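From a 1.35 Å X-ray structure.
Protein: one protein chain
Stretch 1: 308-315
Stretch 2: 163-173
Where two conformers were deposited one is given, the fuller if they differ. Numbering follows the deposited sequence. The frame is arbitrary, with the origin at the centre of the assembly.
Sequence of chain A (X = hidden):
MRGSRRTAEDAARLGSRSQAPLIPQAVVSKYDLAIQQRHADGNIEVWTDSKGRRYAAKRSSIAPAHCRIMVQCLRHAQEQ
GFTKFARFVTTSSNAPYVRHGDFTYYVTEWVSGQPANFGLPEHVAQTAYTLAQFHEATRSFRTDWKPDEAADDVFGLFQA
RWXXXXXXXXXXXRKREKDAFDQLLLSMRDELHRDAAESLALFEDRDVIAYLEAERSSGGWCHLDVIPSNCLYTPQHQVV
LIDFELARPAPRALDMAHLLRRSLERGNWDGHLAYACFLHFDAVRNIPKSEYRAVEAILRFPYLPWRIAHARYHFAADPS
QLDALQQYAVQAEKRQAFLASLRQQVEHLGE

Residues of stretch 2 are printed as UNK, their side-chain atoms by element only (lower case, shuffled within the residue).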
# COMPACT_ATOMS: atom_id res chain seq x y z
N ILE A 308 14.78 5.15 4.97
CA ILE A 308 16.06 4.47 5.02
C ILE A 308 16.96 5.07 6.11
O ILE A 308 17.55 4.37 6.93
CB ILE A 308 16.78 4.55 3.65
CG1 ILE A 308 15.93 3.94 2.54
CG2 ILE A 308 18.17 3.94 3.72
CD1 ILE A 308 16.33 4.50 1.21
N ALA A 309 17.04 6.42 6.15
CA ALA A 309 17.84 7.04 7.21
C ALA A 309 17.25 6.77 8.61
O ALA A 309 17.99 6.55 9.57
CB ALA A 309 17.97 8.54 6.96
N HIS A 310 15.93 6.80 8.71
CA HIS A 310 15.28 6.52 9.97
C HIS A 310 15.67 5.15 10.50
O HIS A 310 16.05 4.99 11.65
CB HIS A 310 13.76 6.64 9.87
CG HIS A 310 13.06 6.44 11.17
ND1 HIS A 310 12.72 7.48 12.01
CD2 HIS A 310 12.67 5.31 11.81
CE1 HIS A 310 12.15 6.99 13.09
NE2 HIS A 310 12.11 5.68 13.00
N ALA A 311 15.61 4.15 9.62
CA ALA A 311 16.03 2.79 9.99
C ALA A 311 17.49 2.79 10.44
O ALA A 311 17.84 2.22 11.48
CB ALA A 311 15.82 1.83 8.84
N ARG A 312 18.35 3.45 9.67
CA ARG A 312 19.78 3.43 9.95
C ARG A 312 20.12 4.00 11.32
O ARG A 312 20.88 3.40 12.08
CB ARG A 312 20.59 4.15 8.91
CG ARG A 312 22.09 3.97 9.06
CD ARG A 312 22.83 4.44 7.83
NE ARG A 312 24.23 4.04 7.78
CZ ARG A 312 24.68 2.92 7.19
NH1 ARG A 312 23.84 2.05 6.65
NH2 ARG A 312 25.98 2.71 7.19
N TYR A 313 19.58 5.18 11.61
CA TYR A 313 20.02 5.95 12.75
C TYR A 313 19.18 5.72 14.00
O TYR A 313 19.67 5.92 15.11
CB TYR A 313 20.04 7.42 12.37
CG TYR A 313 21.01 7.77 11.26
CD1 TYR A 313 22.37 7.54 11.38
CD2 TYR A 313 20.57 8.39 10.09
CE1 TYR A 313 23.26 7.88 10.36
CE2 TYR A 313 21.45 8.74 9.09
CZ TYR A 313 22.79 8.50 9.22
OH TYR A 313 23.65 8.85 8.22
N HIS A 314 17.91 5.34 13.84
CA HIS A 314 17.08 5.00 14.99
C HIS A 314 17.18 3.53 15.37
O HIS A 314 17.04 3.19 16.54
CB HIS A 314 15.62 5.34 14.76
CG HIS A 314 15.33 6.81 14.73
ND1 HIS A 314 14.79 7.49 15.80
CD2 HIS A 314 15.47 7.71 13.73
CE1 HIS A 314 14.63 8.75 15.47
NE2 HIS A 314 15.03 8.92 14.23
N PHE A 315 17.37 2.67 14.37
CA PHE A 315 17.39 1.25 14.61
C PHE A 315 18.84 0.77 14.57
O PHE A 315 19.49 0.71 15.62
CB PHE A 315 16.46 0.50 13.64
CG PHE A 315 15.04 1.02 13.61
CD1 PHE A 315 14.48 1.68 14.69
CD2 PHE A 315 14.26 0.83 12.48
CE1 PHE A 315 13.19 2.18 14.62
CE2 PHE A 315 12.96 1.31 12.41
CZ PHE A 315 12.43 1.99 13.49
N UNK A 163 11.12 16.79 10.21
CA UNK A 163 11.89 17.14 11.40
C UNK A 163 12.91 16.06 11.74
O UNK A 163 14.05 16.35 12.06
c UNK A 163 10.95 17.39 12.58
n UNK A 163 8.48 20.18 13.35
c UNK A 163 10.16 18.68 12.41
n UNK A 163 6.60 19.68 14.59
c UNK A 163 7.34 20.55 13.91
c UNK A 163 9.06 18.83 13.43
n UNK A 163 6.92 21.80 13.77
N UNK A 164 12.51 14.80 11.57
CA UNK A 164 13.41 13.66 11.79
C UNK A 164 14.57 13.66 10.79
O UNK A 164 15.74 13.54 11.16
o UNK A 164 12.98 10.07 11.47
c UNK A 164 13.32 11.12 12.05
o UNK A 164 14.23 11.15 12.89
c UNK A 164 12.57 12.40 11.66
N UNK A 165 14.23 13.82 9.51
CA UNK A 165 15.23 13.82 8.46
C UNK A 165 16.29 14.90 8.69
O UNK A 165 17.48 14.63 8.57
c UNK A 165 14.57 13.98 7.09
c UNK A 165 15.47 13.90 5.85
c UNK A 165 16.30 12.62 5.82
c UNK A 165 14.62 14.02 4.60
N UNK A 166 15.86 16.12 9.03
CA UNK A 166 16.79 17.21 9.30
C UNK A 166 17.70 16.90 10.49
O UNK A 166 18.91 17.14 10.44
n UNK A 166 13.36 21.43 12.22
c UNK A 166 14.09 21.66 11.14
c UNK A 166 16.00 18.49 9.56
c UNK A 166 16.79 19.77 9.36
n UNK A 166 13.89 22.75 10.42
n UNK A 166 15.02 20.78 10.75
c UNK A 166 15.87 20.96 9.57
N UNK A 167 17.13 16.35 11.56
CA UNK A 167 17.93 15.95 12.71
C UNK A 167 18.94 14.87 12.37
O UNK A 167 20.07 14.93 12.82
c UNK A 167 16.36 16.65 14.60
o UNK A 167 18.36 17.48 15.66
n UNK A 167 17.00 19.01 14.66
c UNK A 167 17.04 15.50 13.88
c UNK A 167 17.33 17.75 15.02
N UNK A 168 18.53 13.91 11.54
CA UNK A 168 19.42 12.81 11.15
C UNK A 168 20.60 13.30 10.36
O UNK A 168 21.70 12.91 10.64
c UNK A 168 15.66 10.37 9.38
se UNK A 168 16.88 9.53 10.64
c UNK A 168 17.74 11.07 11.41
c UNK A 168 18.66 11.73 10.39
N UNK A 169 20.42 14.22 9.41
CA UNK A 169 21.62 14.66 8.69
C UNK A 169 22.49 15.62 9.52
O UNK A 169 23.70 15.65 9.34
c UNK A 169 17.52 17.90 4.89
c UNK A 169 18.29 18.70 5.69
n UNK A 169 20.25 18.63 7.24
c UNK A 169 21.09 17.64 7.67
c UNK A 169 19.60 16.71 6.28
c UNK A 169 19.32 18.10 6.39
c UNK A 169 17.78 16.54 4.75
c UNK A 169 21.37 15.14 7.27
c UNK A 169 20.72 16.44 7.11
c UNK A 169 18.81 15.92 5.45
N UNK A 170 21.89 16.35 10.46
CA UNK A 170 22.69 17.10 11.43
C UNK A 170 23.54 16.15 12.26
O UNK A 170 24.73 16.41 12.52
c UNK A 170 21.06 19.10 11.65
c UNK A 170 21.80 17.95 12.33
c UNK A 170 22.02 20.15 11.09
c UNK A 170 20.08 19.74 12.64
N UNK A 171 22.95 15.03 12.66
CA UNK A 171 23.70 14.02 13.41
C UNK A 171 24.85 13.48 12.58
O UNK A 171 25.96 13.28 13.09
N UNK A 172 24.60 13.21 11.30
CA UNK A 172 25.63 12.63 10.44
C UNK A 172 26.76 13.63 10.22
O UNK A 172 27.93 13.27 10.15
c UNK A 172 25.04 12.18 9.11
N UNK A 173 26.41 14.91 10.12
CA UNK A 173 27.41 15.91 9.79
C UNK A 173 28.44 16.04 10.91
O UNK A 173 29.61 16.32 10.64
c UNK A 173 26.72 17.26 9.57
o UNK A 173 27.35 19.43 9.06
c UNK A 173 27.58 18.24 8.83
o UNK A 173 28.47 17.89 8.04

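Position 163 carries three carbons, a nitrogen, and then a carbon bearing two more nitrogens, the guanidinium pattern of arginine. Arg163 is exposed and far from stretch 1, a fitting place for a charged group. At position 164 two carbons end in two oxygens, a short carboxylate that meets the rings of His310 and His314 at their edges; this is aspartate. In Asp164, OD2 accepts a hydrogen bond from His310 ND1 and OD1 one from His314 NE2, each 2.7 Å long, so a single carboxylate serves two imidazoles.

Position 165 has four carbons forked at the second, which is leucine. The CA-to-CB bond of Leu165 points sideways, and this apolar side chain is buried without packing closely on stretch 1. Position 166 repeats the guanidinium pattern; Arg166, modelled here in one of two conformers, is exposed and out of reach. Position 167 shows three carbons, the third carrying one oxygen and one nitrogen: the amide of glutamine. Gln167 is exposed too, as suits a polar chain.

Position 168 is an unbranched chain of two carbons, a selenium and a terminal carbon, lying among Ala309, His310, Tyr313 and His314. It is selenomethionine, Met168. Its slender, flexible chain suits the hole: SE lies 3.4 Å from Ala309 O, while CE packs 3.8 Å from Ala309 CB. SE also approaches the edges of the Tyr313 and His314 rings, and CB rests 3.9 Å from Tyr313 CD2.

Position 169 has one carbon leading to fused five- and six-membered rings with a single nitrogen, hence tryptophan. Trp169 is buried, but the end of its side chain leads away from stretch 1. Position 170, four carbons forked at the second, is another leucine; Leu170 is exposed and out of reach. Position 171 has no side-chain atoms and is glycine. Nothing of stretch 1 crowds Gly171, where a CB would have room. Position 172 has one carbon, 3.7 Å from Tyr313 OH, and is alanine. The methyl of Ala172 points toward stretch 1 and offers the tyrosine a small apolar surface. Position 173 ends two carbons in two oxygens; Asp173 is partly exposed and makes no contact with stretch 1.

The helices cross at 58°, their axes approaching to 10.0 Å, and bury 302 Å² in total. Contacts recur at 164, 168 and 172, one helical turn apart: the carboxylate grips two histidines, the selenomethionine fills the central hole, and the alanine meets the tyrosine.

Stretch 2 (163-173) RDLRQMWLGAD
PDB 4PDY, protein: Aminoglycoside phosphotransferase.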